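Local structure of uncharacterized protein (Helicobacter pylori, 4O5J) at residues E157-A162 / S194-L199; D150-L155 / Q201-L206; F283-Y288 / D370-K375; N73-T78 / L259-H264. The protein probably binds sialylated host glycans as the outer-membrane adhesin SabA, with this extracellular domain serving cell adhesion. All coordinates share one frame; numbering follows the deposited sequence.

In the fold
Following the chain from the N terminus, interaction 4 opens first, at the end of helix 57-76, and closes only on helix 241-268, some 180 residues later. Inside that large loop lies a helical hairpin: helix 193-209 runs back along helix 146-163, and its two zones of packing are interaction 2 and, nested within it, interaction 1. These two touch through Leu155 and Leu199. Interaction 3 follows in series, joining helix 281-309 to the long helix 343-396; its centre lies about 46 Å from that of interaction 2. No loops cross. Together they tie the hairpin, helices 57-76 and 241-268, and helices 281-309 and 343-396 into one elongated helical domain.

Interaction 1 of 4, residues E157-A162 / S194-L199; sequences EDLQAA and SNALNL
Asn195 begins the contact at its margin, where ND2 lies 4.1 Å from Ala162 CB; the amide is already held by a hydrogen bond to Ser191 OG, so the methyl merely rests against it. One residue on, Ala196 meets helix 146-163 with both its methyl and its carbonyl. Ala162 CB lies 4.2 Å from Ala196 CB, while Leu159 CD1 reaches the same residue and comes to 3.4 Å from Ala196 O. Leu159 extends there because CG stands anti to the backbone N (chi1 -178°), which carries the branch across to the partner helix. Leu199 closes the sequence: CD1 is 3.8 Å from both Asp158 O and Asp158 CB, and Leu199 CB approaches Leu159 CD1. The carboxylate of Asp158 is engaged elsewhere, in a salt bridge with Lys154. The two helices run antiparallel, their axes 9.2 Å apart and at 155°, as arms of a helical hairpin whose connecting loop carries the disulfide Cys174-Cys179. Ile91, Val94 and Leu95 of helix 82-101 pack against Leu159. With no hydrogen bond across it, the contact depends on the fit of methyl groups against each other and against backbone carbonyls.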
loop_
_atom_site.group_PDB
_atom_site.type_symbol
_atom_site.label_atom_id
_atom_site.label_comp_id
_atom_site.label_asym_id
_atom_site.label_seq_id
_atom_site.Cartn_x
_atom_site.Cartn_y
_atom_site.Cartn_z
ATOM N N GLU A 157 12.423 12.366 -13.908
ATOM C CA GLU A 157 13.370 13.256 -13.210
ATOM C C GLU A 157 12.723 13.979 -12.067
ATOM O O GLU A 157 13.324 14.062 -10.990
ATOM C CB GLU A 157 14.000 14.243 -14.179
ATOM C CG GLU A 157 14.973 13.547 -15.125
ATOM C CD GLU A 157 15.275 14.422 -16.372
ATOM O OE1 GLU A 157 14.570 15.466 -16.579
ATOM O OE2 GLU A 157 16.221 14.075 -17.156
ATOM N N ASP A 158 11.493 14.475 -12.255
ATOM C CA ASP A 158 10.790 15.168 -11.162
ATOM C C ASP A 158 10.554 14.203 -9.985
ATOM O O ASP A 158 10.721 14.558 -8.809
ATOM C CB ASP A 158 9.454 15.757 -11.637
ATOM C CG ASP A 158 9.645 16.922 -12.595
ATOM O OD1 ASP A 158 8.679 17.317 -13.301
ATOM O OD2 ASP A 158 10.793 17.441 -12.670
ATOM N N LEU A 159 10.135 12.983 -10.300
ATOM C CA LEU A 159 9.858 11.993 -9.257
ATOM C C LEU A 159 11.167 11.651 -8.533
ATOM O O LEU A 159 11.196 11.575 -7.287
ATOM C CB LEU A 159 9.219 10.725 -9.855
ATOM C CG LEU A 159 8.834 9.645 -8.871
ATOM C CD1 LEU A 159 7.906 10.199 -7.783
ATOM C CD2 LEU A 159 8.186 8.490 -9.652
ATOM N N GLN A 160 12.239 11.426 -9.279
ATOM C CA GLN A 160 13.536 11.193 -8.642
ATOM C C GLN A 160 13.929 12.346 -7.686
ATOM O O GLN A 160 14.383 12.109 -6.549
ATOM C CB GLN A 160 14.602 10.994 -9.725
ATOM C CG GLN A 160 16.046 10.935 -9.201
ATOM C CD GLN A 160 16.268 9.719 -8.377
ATOM O OE1 GLN A 160 16.329 9.778 -7.141
ATOM N NE2 GLN A 160 16.323 8.619 -9.023
ATOM N N ALA A 161 13.777 13.606 -8.133
ATOM C CA ALA A 161 14.105 14.737 -7.252
ATOM C C ALA A 161 13.198 14.773 -6.002
ATOM O O ALA A 161 13.642 15.147 -4.910
ATOM C CB ALA A 161 14.033 16.087 -8.006
ATOM N N ALA A 162 11.911 14.415 -6.172
ATOM C CA ALA A 162 10.980 14.418 -5.040
ATOM C C ALA A 162 11.459 13.441 -3.967
ATOM O O ALA A 162 11.346 13.696 -2.776
ATOM C CB ALA A 162 9.581 14.055 -5.498
ATOM N N SER A 194 2.197 13.477 -1.291
ATOM C CA SER A 194 1.146 13.634 -2.311
ATOM C C SER A 194 1.742 14.094 -3.619
ATOM O O SER A 194 1.297 13.690 -4.692
ATOM C CB SER A 194 0.097 14.610 -1.901
ATOM O OG SER A 194 -0.526 13.998 -0.784
ATOM N N ASN A 195 2.743 14.959 -3.549
ATOM C CA ASN A 195 3.405 15.447 -4.782
ATOM C C ASN A 195 4.107 14.260 -5.465
ATOM O O ASN A 195 3.991 14.068 -6.660
ATOM C CB ASN A 195 4.440 16.513 -4.398
ATOM C CG ASN A 195 5.257 16.957 -5.564
ATOM O OD1 ASN A 195 4.686 17.346 -6.562
ATOM N ND2 ASN A 195 6.571 16.838 -5.494
ATOM N N ALA A 196 4.799 13.438 -4.686
ATOM C CA ALA A 196 5.509 12.277 -5.266
ATOM C C ALA A 196 4.486 11.280 -5.866
ATOM O O ALA A 196 4.664 10.832 -7.019
ATOM C CB ALA A 196 6.371 11.633 -4.209
ATOM N N LEU A 197 3.426 10.961 -5.124
ATOM C CA LEU A 197 2.407 10.030 -5.630
ATOM C C LEU A 197 1.790 10.564 -6.916
ATOM O O LEU A 197 1.536 9.817 -7.869
ATOM C CB LEU A 197 1.341 9.722 -4.604
ATOM C CG LEU A 197 1.919 8.924 -3.427
ATOM C CD1 LEU A 197 0.877 8.790 -2.351
ATOM C CD2 LEU A 197 2.397 7.546 -3.903
ATOM N N ASN A 198 1.556 11.892 -6.964
ATOM C CA ASN A 198 0.975 12.485 -8.152
ATOM C C ASN A 198 1.919 12.375 -9.388
ATOM O O ASN A 198 1.480 12.096 -10.485
ATOM C CB ASN A 198 0.660 13.972 -7.857
ATOM C CG ASN A 198 0.143 14.667 -9.094
ATOM O OD1 ASN A 198 0.850 15.392 -9.725
ATOM N ND2 ASN A 198 -1.052 14.381 -9.470
ATOM N N LEU A 199 3.212 12.607 -9.185
ATOM C CA LEU A 199 4.150 12.484 -10.274
ATOM C C LEU A 199 4.198 11.002 -10.729
ATOM O O LEU A 199 4.194 10.706 -11.933
ATOM C CB LEU A 199 5.528 12.981 -9.845
ATOM C CG LEU A 199 5.647 14.497 -9.665
ATOM C CD1 LEU A 199 6.943 14.845 -8.928
ATOM C CD2 LEU A 199 5.571 15.214 -10.998
#

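Interaction 2 of 4, residues D150-L155 / Q201-L206; sequences DKMKKL and QQLMDL
The carboxamide of Gln202 has Leu155 CD2 over one of its faces, displaced toward the oxygen, with Leu155 CD2 3.7 Å from Gln202 OE1; its NE2 makes a weak hydrogen bond to Asn198 OD1, one turn earlier on the same helix. The other flat pair stands aside from the interface on the same helix: Gln201 NE2 gives a bond to Asp205 OD1, with a weaker one to OD2; the first lies in the amide plane, but meets the carboxylate on its syn side, 27° out of plane. The setting is an antiparallel helical hairpin, with helix 146-163 packed on helix 193-209 at 152° in a domain of tetratricopeptide-repeat character. Leu155 and Gln202 cross nearly at a right angle, and both methyls of Leu155 rest against Gln202 CB, CD1 also nearing Leu203 N at 3.8 Å. Next to them Leu155 CB meets Leu203 CB. Leu203, with CG anti to the backbone N (chi1 177°), sends CD1 to 3.8 Å from Met152 O. Trp98 of helix 82-101 touches both Met152 and Leu203, so a third helix packs on this pair.

Leu206 fills the other end of the contact. Its CD2 touches two consecutive residues, 3.7 Å from Lys151 CB and 3.6 Å from Met152 CG, and lies near Leu155 CD1, while the side chain crosses that of Met152 obliquely. Met152 remains extended beyond CG and runs past the isobutyl group, which brings Met152 CE to 3.9 Å from Leu206 O.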
loop_
_atom_site.group_PDB
_atom_site.type_symbol
_atom_site.label_atom_id
_atom_site.label_comp_id
_atom_site.label_asym_id
_atom_site.label_seq_id
_atom_site.Cartn_x
_atom_site.Cartn_y
_atom_site.Cartn_z
ATOM N N ASP A 150 10.060 12.631 -24.058
ATOM C CA ASP A 150 10.404 13.826 -23.260
ATOM C C ASP A 150 9.490 14.014 -22.075
ATOM O O ASP A 150 9.972 14.221 -20.955
ATOM C CB ASP A 150 10.366 15.112 -24.128
ATOM C CG ASP A 150 11.533 15.161 -25.136
ATOM O OD1 ASP A 150 11.377 15.880 -26.148
ATOM O OD2 ASP A 150 12.564 14.442 -24.934
ATOM N N LYS A 151 8.178 13.913 -22.302
ATOM C CA LYS A 151 7.240 13.962 -21.187
ATOM C C LYS A 151 7.526 12.906 -20.106
ATOM O O LYS A 151 7.491 13.214 -18.905
ATOM C CB LYS A 151 5.798 13.814 -21.680
ATOM C CG LYS A 151 5.339 14.963 -22.605
ATOM C CD LYS A 151 3.810 15.082 -22.796
ATOM C CE LYS A 151 3.206 13.876 -23.476
ATOM N NZ LYS A 151 1.705 13.932 -23.345
ATOM N N MET A 152 7.802 11.661 -20.520
ATOM C CA MET A 152 8.079 10.614 -19.521
ATOM C C MET A 152 9.344 10.944 -18.759
ATOM O O MET A 152 9.349 10.928 -17.504
ATOM C CB MET A 152 8.250 9.243 -20.184
ATOM C CG MET A 152 6.972 8.711 -20.826
ATOM S SD MET A 152 7.305 7.078 -21.620
ATOM C CE MET A 152 5.667 6.723 -22.247
ATOM N N LYS A 153 10.406 11.216 -19.506
ATOM C CA LYS A 153 11.727 11.506 -18.887
ATOM C C LYS A 153 11.611 12.665 -17.859
ATOM O O LYS A 153 12.156 12.600 -16.751
ATOM C CB LYS A 153 12.732 11.859 -19.976
ATOM C CG LYS A 153 14.139 12.076 -19.447
ATOM C CD LYS A 153 14.733 10.778 -18.766
ATOM C CE LYS A 153 16.204 10.970 -18.608
ATOM N NZ LYS A 153 16.891 9.749 -18.003
ATOM N N LYS A 154 10.879 13.723 -18.216
ATOM C CA LYS A 154 10.714 14.846 -17.316
ATOM C C LYS A 154 9.995 14.404 -16.025
ATOM O O LYS A 154 10.462 14.706 -14.896
ATOM C CB LYS A 154 9.946 15.990 -18.047
ATOM C CG LYS A 154 9.407 17.083 -17.170
ATOM C CD LYS A 154 10.436 17.862 -16.453
ATOM C CE LYS A 154 9.805 19.193 -15.833
ATOM N NZ LYS A 154 10.863 19.691 -14.856
ATOM N N LEU A 155 8.888 13.674 -16.166
ATOM C CA LEU A 155 8.183 13.137 -14.981
ATOM C C LEU A 155 9.112 12.264 -14.132
ATOM O O LEU A 155 9.111 12.386 -12.879
ATOM C CB LEU A 155 6.953 12.354 -15.378
ATOM C CG LEU A 155 5.783 13.191 -15.896
ATOM C CD1 LEU A 155 4.731 12.303 -16.547
ATOM C CD2 LEU A 155 5.182 14.069 -14.768
ATOM N N GLN A 201 1.851 8.719 -10.415
ATOM C CA GLN A 201 0.592 8.427 -11.087
ATOM C C GLN A 201 0.658 8.910 -12.571
ATOM O O GLN A 201 0.284 8.190 -13.506
ATOM C CB GLN A 201 -0.556 9.065 -10.321
ATOM C CG GLN A 201 -1.907 8.913 -10.962
ATOM C CD GLN A 201 -2.445 7.546 -10.689
ATOM O OE1 GLN A 201 -2.747 7.217 -9.531
ATOM N NE2 GLN A 201 -2.558 6.710 -11.739
ATOM N N GLN A 202 1.161 10.130 -12.783
ATOM C CA GLN A 202 1.219 10.648 -14.127
ATOM C C GLN A 202 2.166 9.830 -15.017
ATOM O O GLN A 202 1.899 9.625 -16.201
ATOM C CB GLN A 202 1.714 12.119 -14.127
ATOM C CG GLN A 202 0.750 13.098 -13.444
ATOM C CD GLN A 202 1.313 14.520 -13.503
ATOM O OE1 GLN A 202 1.607 15.075 -14.568
ATOM N NE2 GLN A 202 1.514 15.076 -12.344
ATOM N N LEU A 203 3.321 9.483 -14.472
ATOM C CA LEU A 203 4.291 8.692 -15.207
ATOM C C LEU A 203 3.721 7.312 -15.619
ATOM O O LEU A 203 3.698 6.950 -16.830
ATOM C CB LEU A 203 5.578 8.553 -14.418
ATOM C CG LEU A 203 6.675 7.689 -15.020
ATOM C CD1 LEU A 203 7.021 8.163 -16.450
ATOM C CD2 LEU A 203 7.908 7.664 -14.120
ATOM N N MET A 204 3.233 6.567 -14.637
ATOM C CA MET A 204 2.634 5.244 -14.921
ATOM C C MET A 204 1.455 5.381 -15.874
ATOM O O MET A 204 1.283 4.544 -16.782
ATOM C CB MET A 204 2.199 4.571 -13.654
ATOM C CG MET A 204 3.340 4.299 -12.687
ATOM S SD MET A 204 4.688 3.289 -13.389
ATOM C CE MET A 204 4.049 1.609 -12.991
ATOM N N ASP A 205 0.638 6.433 -15.708
ATOM C CA ASP A 205 -0.523 6.630 -16.626
ATOM C C ASP A 205 -0.026 6.846 -18.050
ATOM O O ASP A 205 -0.587 6.296 -19.001
ATOM C CB ASP A 205 -1.367 7.813 -16.243
ATOM C CG ASP A 205 -2.196 7.547 -15.003
ATOM O OD1 ASP A 205 -2.182 6.363 -14.558
ATOM O OD2 ASP A 205 -2.842 8.498 -14.429
ATOM N N LEU A 206 1.017 7.655 -18.196
ATOM C CA LEU A 206 1.527 7.982 -19.502
ATOM C C LEU A 206 2.098 6.720 -20.151
ATOM O O LEU A 206 1.877 6.453 -21.349
ATOM C CB LEU A 206 2.593 9.083 -19.407
ATOM C CG LEU A 206 3.147 9.574 -20.744
ATOM C CD1 LEU A 206 1.985 9.921 -21.691
ATOM C CD2 LEU A 206 4.038 10.770 -20.534
#

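Interaction 3 of 4, residues F283-Y288 / D370-K375; sequences FAKDIY and DVYNLK
An antiparallel helix crossing, at 141°, brings Ala284 of helix 281-309 against Val371 and Tyr372 of the long helix 343-396. The axes approach to 8.2 Å, a closeness consistent with the small Ala284: Val371 CG1 lies 3.8 Å from Ala284 CA, and Tyr372 CB is 3.9 Å from Ala284 O. The same methyl, Val371 CG1, also looks toward Ile287 CG2 at 4.3 Å and, more distantly, toward the ring of Phe283. Beside this lies an aromatic pair. Tyr288 CD2 stands over one face of the Tyr372 ring, 3.4 Å from Tyr372 CD2, but the planes are inclined by 34° and the centroids are 5.1 Å apart, an oblique meeting of two rings. Tyr372 CG is anti to the backbone N (chi1 -179°), which lays the ring against helix 281-309, alongside the extended Lys285, the two pointing the same way, with Lys285 CB 4.0 Å from Tyr372 CE1. Further helices pack around the crossing: Val60 and Leu64 of helix 57-76 pack on Phe283, Val60 also on Val371, and Asp370 hydrogen-bonds Ser50 and Asn53 of helix 29-54.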
loop_
_atom_site.group_PDB
_atom_site.type_symbol
_atom_site.label_atom_id
_atom_site.label_comp_id
_atom_site.label_asym_id
_atom_site.label_seq_id
_atom_site.Cartn_x
_atom_site.Cartn_y
_atom_site.Cartn_z
ATOM N N PHE A 283 -18.321 10.920 21.786
ATOM C CA PHE A 283 -17.065 10.187 21.972
ATOM C C PHE A 283 -17.229 8.725 21.503
ATOM O O PHE A 283 -16.360 8.160 20.788
ATOM C CB PHE A 283 -16.655 10.227 23.447
ATOM C CG PHE A 283 -15.502 9.349 23.763
ATOM C CD1 PHE A 283 -14.207 9.800 23.561
ATOM C CD2 PHE A 283 -15.704 8.061 24.228
ATOM C CE1 PHE A 283 -13.121 8.985 23.835
ATOM C CE2 PHE A 283 -14.626 7.260 24.499
ATOM C CZ PHE A 283 -13.333 7.716 24.290
ATOM N N ALA A 284 -18.341 8.131 21.895
ATOM C CA ALA A 284 -18.672 6.792 21.462
ATOM C C ALA A 284 -18.593 6.619 19.961
ATOM O O ALA A 284 -17.989 5.662 19.474
ATOM C CB ALA A 284 -20.023 6.421 21.921
ATOM N N LYS A 285 -19.209 7.533 19.224
ATOM C CA LYS A 285 -19.307 7.359 17.793
ATOM C C LYS A 285 -17.958 7.690 17.148
ATOM O O LYS A 285 -17.527 7.071 16.165
ATOM C CB LYS A 285 -20.425 8.248 17.255
ATOM C CG LYS A 285 -20.541 8.136 15.775
ATOM C CD LYS A 285 -21.386 9.214 15.156
ATOM C CE LYS A 285 -21.155 9.105 13.652
ATOM N NZ LYS A 285 -21.814 10.210 12.922
ATOM N N ASP A 286 -17.247 8.623 17.759
ATOM C CA ASP A 286 -15.973 9.088 17.180
ATOM C C ASP A 286 -14.869 8.069 17.359
ATOM O O ASP A 286 -14.086 7.863 16.431
ATOM C CB ASP A 286 -15.518 10.466 17.743
ATOM C CG ASP A 286 -16.269 11.658 17.072
ATOM O OD1 ASP A 286 -16.883 11.431 15.986
ATOM O OD2 ASP A 286 -16.263 12.832 17.623
ATOM N N ILE A 287 -14.775 7.452 18.541
ATOM C CA ILE A 287 -13.712 6.498 18.773
ATOM C C ILE A 287 -13.946 5.311 17.833
ATOM O O ILE A 287 -12.990 4.720 17.351
ATOM C CB ILE A 287 -13.596 6.062 20.254
ATOM C CG1 ILE A 287 -12.291 5.290 20.486
ATOM C CG2 ILE A 287 -14.803 5.244 20.703
ATOM C CD1 ILE A 287 -12.118 4.905 21.944
ATOM N N TYR A 288 -15.215 5.005 17.543
ATOM C CA TYR A 288 -15.512 3.882 16.668
ATOM C C TYR A 288 -15.067 4.159 15.223
ATOM O O TYR A 288 -14.365 3.364 14.588
ATOM C CB TYR A 288 -16.977 3.551 16.751
ATOM C CG TYR A 288 -17.363 2.266 16.064
ATOM C CD1 TYR A 288 -16.449 1.235 15.898
ATOM C CD2 TYR A 288 -18.666 2.056 15.636
ATOM C CE1 TYR A 288 -16.803 0.050 15.254
ATOM C CE2 TYR A 288 -19.032 0.891 15.011
ATOM C CZ TYR A 288 -18.097 -0.111 14.822
ATOM O OH TYR A 288 -18.494 -1.269 14.227
ATOM N N ASP A 370 -17.589 -1.890 21.103
ATOM C CA ASP A 370 -18.403 -2.138 22.303
ATOM C C ASP A 370 -18.854 -0.814 22.950
ATOM O O ASP A 370 -19.988 -0.696 23.428
ATOM C CB ASP A 370 -17.604 -2.930 23.321
ATOM C CG ASP A 370 -17.288 -4.390 22.846
ATOM O OD1 ASP A 370 -18.021 -4.950 21.970
ATOM O OD2 ASP A 370 -16.304 -5.000 23.360
ATOM N N VAL A 371 -17.956 0.162 23.009
ATOM C CA VAL A 371 -18.307 1.519 23.518
ATOM C C VAL A 371 -19.442 2.046 22.691
ATOM O O VAL A 371 -20.416 2.527 23.226
ATOM C CB VAL A 371 -17.100 2.477 23.494
ATOM C CG1 VAL A 371 -17.506 3.952 23.738
ATOM C CG2 VAL A 371 -16.065 2.019 24.516
ATOM N N TYR A 372 -19.353 1.910 21.377
ATOM C CA TYR A 372 -20.425 2.404 20.537
ATOM C C TYR A 372 -21.754 1.657 20.696
ATOM O O TYR A 372 -22.809 2.262 20.619
ATOM C CB TYR A 372 -19.997 2.343 19.114
ATOM C CG TYR A 372 -21.025 2.850 18.141
ATOM C CD1 TYR A 372 -21.335 4.209 18.049
ATOM C CD2 TYR A 372 -21.675 1.963 17.285
ATOM C CE1 TYR A 372 -22.268 4.652 17.128
ATOM C CE2 TYR A 372 -22.617 2.391 16.375
ATOM C CZ TYR A 372 -22.880 3.720 16.284
ATOM O OH TYR A 372 -23.815 4.116 15.362
ATOM N N ASN A 373 -21.705 0.345 20.867
ATOM C CA ASN A 373 -22.902 -0.471 20.959
ATOM C C ASN A 373 -23.464 -0.648 22.372
ATOM O O ASN A 373 -24.442 -1.386 22.555
ATOM C CB ASN A 373 -22.625 -1.847 20.364
ATOM C CG ASN A 373 -22.456 -1.774 18.891
ATOM O OD1 ASN A 373 -21.499 -2.235 18.366
ATOM N ND2 ASN A 373 -23.376 -1.126 18.232
ATOM N N LEU A 374 -22.871 0.039 23.350
ATOM C CA LEU A 374 -23.229 -0.203 24.749
ATOM C C LEU A 374 -24.708 -0.217 24.992
ATOM O O LEU A 374 -25.272 -1.177 25.491
ATOM C CB LEU A 374 -22.601 0.886 25.609
ATOM C CG LEU A 374 -22.950 0.813 27.123
ATOM C CD1 LEU A 374 -22.785 -0.693 27.597
ATOM C CD2 LEU A 374 -21.891 1.633 27.972
ATOM N N LYS A 375 -25.357 0.844 24.589
ATOM C CA LYS A 375 -26.850 0.876 24.720
ATOM C C LYS A 375 -27.585 -0.280 24.060
ATOM O O LYS A 375 -28.479 -0.873 24.637
ATOM C CB LYS A 375 -27.485 2.183 24.197
ATOM C CG LYS A 375 -27.504 3.357 25.155
ATOM C CD LYS A 375 -27.079 2.937 26.568
ATOM C CE LYS A 375 -26.290 4.006 27.346
ATOM N NZ LYS A 375 -25.924 3.520 28.718
#

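Interaction 4 of 4, residues N73-T78 / L259-H264; sequences NNYNST and LSQSNH
Tyr75 and His264 lie face to face in an offset stack, their planes only 6° apart and the ring centroids separated by 3.7 Å. His264 CG sits over the centre of the phenol ring, and Tyr75 CD2 in turn over the centre of the imidazole; the closest atoms are Tyr75 CE2 and His264 ND1, at 3.2 Å. Although the rings are nearly parallel, the two side chains cross at about a right angle, each with CG anti to its backbone N. This crossing also brings His264 CB over the same face of Tyr75, where it makes a CH-pi contact. Gln261 takes another approach, its CG lying in the plane of the phenol at the edge, 3.9 Å from Tyr75 CE1.

One residue earlier on helix 57-76 the chemistry turns polar. Asn74 ND2 gives a weak hydrogen bond to Ser260 OG (3.0 Å, 126°); Asn74 ND2 also donates to a water, 3.0 Å away, which in turn donates to Ser260 O. Both groups have partners beyond: Asn74 OD1 accepts from Ile83 N, and Ser260 OG is bonded to Ala256 O. Near the stack, Ser177, in the loop spanned by the disulfide Cys174-Cys179, touches Tyr75. The end of helix 57-76 thus meets helix 241-268 through a flat aromatic face beside a water-bridged polar pair, in which the water supplements a bent direct bond to the buried asparagine amide.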
loop_
_atom_site.group_PDB
_atom_site.type_symbol
_atom_site.label_atom_id
_atom_site.label_comp_id
_atom_site.label_asym_id
_atom_site.label_seq_id
_atom_site.Cartn_x
_atom_site.Cartn_y
_atom_site.Cartn_z
ATOM N N ASN A 73 2.503 8.561 15.156
ATOM C CA ASN A 73 3.650 8.105 14.379
ATOM C C ASN A 73 3.405 8.106 12.909
ATOM O O ASN A 73 4.267 8.544 12.115
ATOM C CB ASN A 73 4.075 6.707 14.816
ATOM C CG ASN A 73 4.739 6.750 16.120
ATOM O OD1 ASN A 73 5.463 7.666 16.421
ATOM N ND2 ASN A 73 4.464 5.816 16.915
ATOM N N ASN A 74 2.240 7.584 12.523
ATOM C CA ASN A 74 1.903 7.458 11.102
ATOM C C ASN A 74 1.919 8.812 10.414
ATOM O O ASN A 74 2.404 8.933 9.323
ATOM C CB ASN A 74 0.518 6.799 10.934
ATOM C CG ASN A 74 0.284 6.338 9.516
ATOM O OD1 ASN A 74 1.184 5.729 8.874
ATOM N ND2 ASN A 74 -0.900 6.637 8.995
ATOM N N TYR A 75 1.364 9.819 11.091
ATOM C CA TYR A 75 1.218 11.160 10.541
ATOM C C TYR A 75 2.499 11.991 10.594
ATOM O O TYR A 75 2.789 12.734 9.659
ATOM C CB TYR A 75 0.111 11.854 11.288
ATOM C CG TYR A 75 -0.307 13.183 10.713
ATOM C CD1 TYR A 75 -1.128 13.252 9.574
ATOM C CD2 TYR A 75 0.092 14.363 11.328
ATOM C CE1 TYR A 75 -1.493 14.459 9.036
ATOM C CE2 TYR A 75 -0.279 15.601 10.821
ATOM C CZ TYR A 75 -1.076 15.637 9.684
ATOM O OH TYR A 75 -1.451 16.843 9.180
ATOM N N ASN A 76 3.268 11.853 11.669
ATOM C CA ASN A 76 4.385 12.754 11.929
ATOM C C ASN A 76 5.768 12.213 11.660
ATOM O O ASN A 76 6.673 12.978 11.479
ATOM C CB ASN A 76 4.323 13.228 13.378
ATOM C CG ASN A 76 3.122 14.055 13.627
ATOM O OD1 ASN A 76 2.720 14.846 12.787
ATOM N ND2 ASN A 76 2.505 13.853 14.758
ATOM N N SER A 77 5.938 10.901 11.624
ATOM C CA SER A 77 7.270 10.325 11.539
ATOM C C SER A 77 7.685 9.963 10.116
ATOM O O SER A 77 6.853 9.790 9.252
ATOM C CB SER A 77 7.360 9.075 12.413
ATOM O OG SER A 77 8.687 8.557 12.427
ATOM N N THR A 78 8.994 9.882 9.883
ATOM C CA THR A 78 9.481 9.383 8.621
ATOM C C THR A 78 10.307 8.165 8.899
ATOM O O THR A 78 11.034 7.710 8.028
ATOM C CB THR A 78 10.353 10.402 7.866
ATOM O OG1 THR A 78 11.429 10.774 8.716
ATOM C CG2 THR A 78 9.559 11.666 7.502
ATOM N N LEU A 259 -6.662 9.146 4.097
ATOM C CA LEU A 259 -7.337 8.599 5.280
ATOM C C LEU A 259 -6.439 8.818 6.522
ATOM O O LEU A 259 -6.946 9.123 7.593
ATOM C CB LEU A 259 -7.649 7.096 5.067
ATOM C CG LEU A 259 -8.537 6.432 6.067
ATOM C CD1 LEU A 259 -9.785 7.252 6.365
ATOM C CD2 LEU A 259 -8.911 5.036 5.572
ATOM N N SER A 260 -5.110 8.684 6.383
ATOM C CA SER A 260 -4.243 8.963 7.503
ATOM C C SER A 260 -4.408 10.433 7.951
ATOM O O SER A 260 -4.459 10.720 9.159
ATOM C CB SER A 260 -2.832 8.716 7.139
ATOM O OG SER A 260 -2.668 7.368 6.680
ATOM N N GLN A 261 -4.533 11.358 7.008
ATOM C CA GLN A 261 -4.681 12.788 7.367
ATOM C C GLN A 261 -6.033 13.039 8.007
ATOM O O GLN A 261 -6.082 13.697 9.040
ATOM C CB GLN A 261 -4.435 13.641 6.162
ATOM C CG GLN A 261 -3.011 13.363 5.638
ATOM C CD GLN A 261 -2.769 13.965 4.255
ATOM O OE1 GLN A 261 -3.714 14.178 3.491
ATOM N NE2 GLN A 261 -1.499 14.236 3.922
ATOM N N SER A 262 -7.128 12.450 7.478
ATOM C CA SER A 262 -8.469 12.608 8.129
ATOM C C SER A 262 -8.387 12.088 9.525
ATOM O O SER A 262 -8.936 12.663 10.436
ATOM C CB SER A 262 -9.582 11.848 7.448
ATOM O OG SER A 262 -9.635 12.257 6.112
ATOM N N ASN A 263 -7.667 11.011 9.711
ATOM C CA ASN A 263 -7.688 10.378 11.027
ATOM C C ASN A 263 -6.884 11.136 12.072
ATOM O O ASN A 263 -7.224 11.125 13.270
ATOM C CB ASN A 263 -7.182 8.951 10.933
ATOM C CG ASN A 263 -8.137 7.962 11.540
ATOM O OD1 ASN A 263 -9.311 8.249 11.728
ATOM N ND2 ASN A 263 -7.644 6.756 11.798
ATOM N N HIS A 264 -5.818 11.788 11.630
ATOM C CA HIS A 264 -5.064 12.640 12.522
ATOM C C HIS A 264 -5.954 13.783 13.020
ATOM O O HIS A 264 -5.896 14.195 14.190
ATOM C CB HIS A 264 -3.833 13.202 11.813
ATOM C CG HIS A 264 -3.067 14.157 12.680
ATOM N ND1 HIS A 264 -3.076 15.527 12.471
ATOM C CD2 HIS A 264 -2.305 13.925 13.838
ATOM C CE1 HIS A 264 -2.324 16.127 13.419
ATOM N NE2 HIS A 264 -1.849 15.147 14.269
HETATM O O HOH W 1 -2.659 8.521 10.501
HETATM O O HOH W 2 -4.613 16.599 7.755
#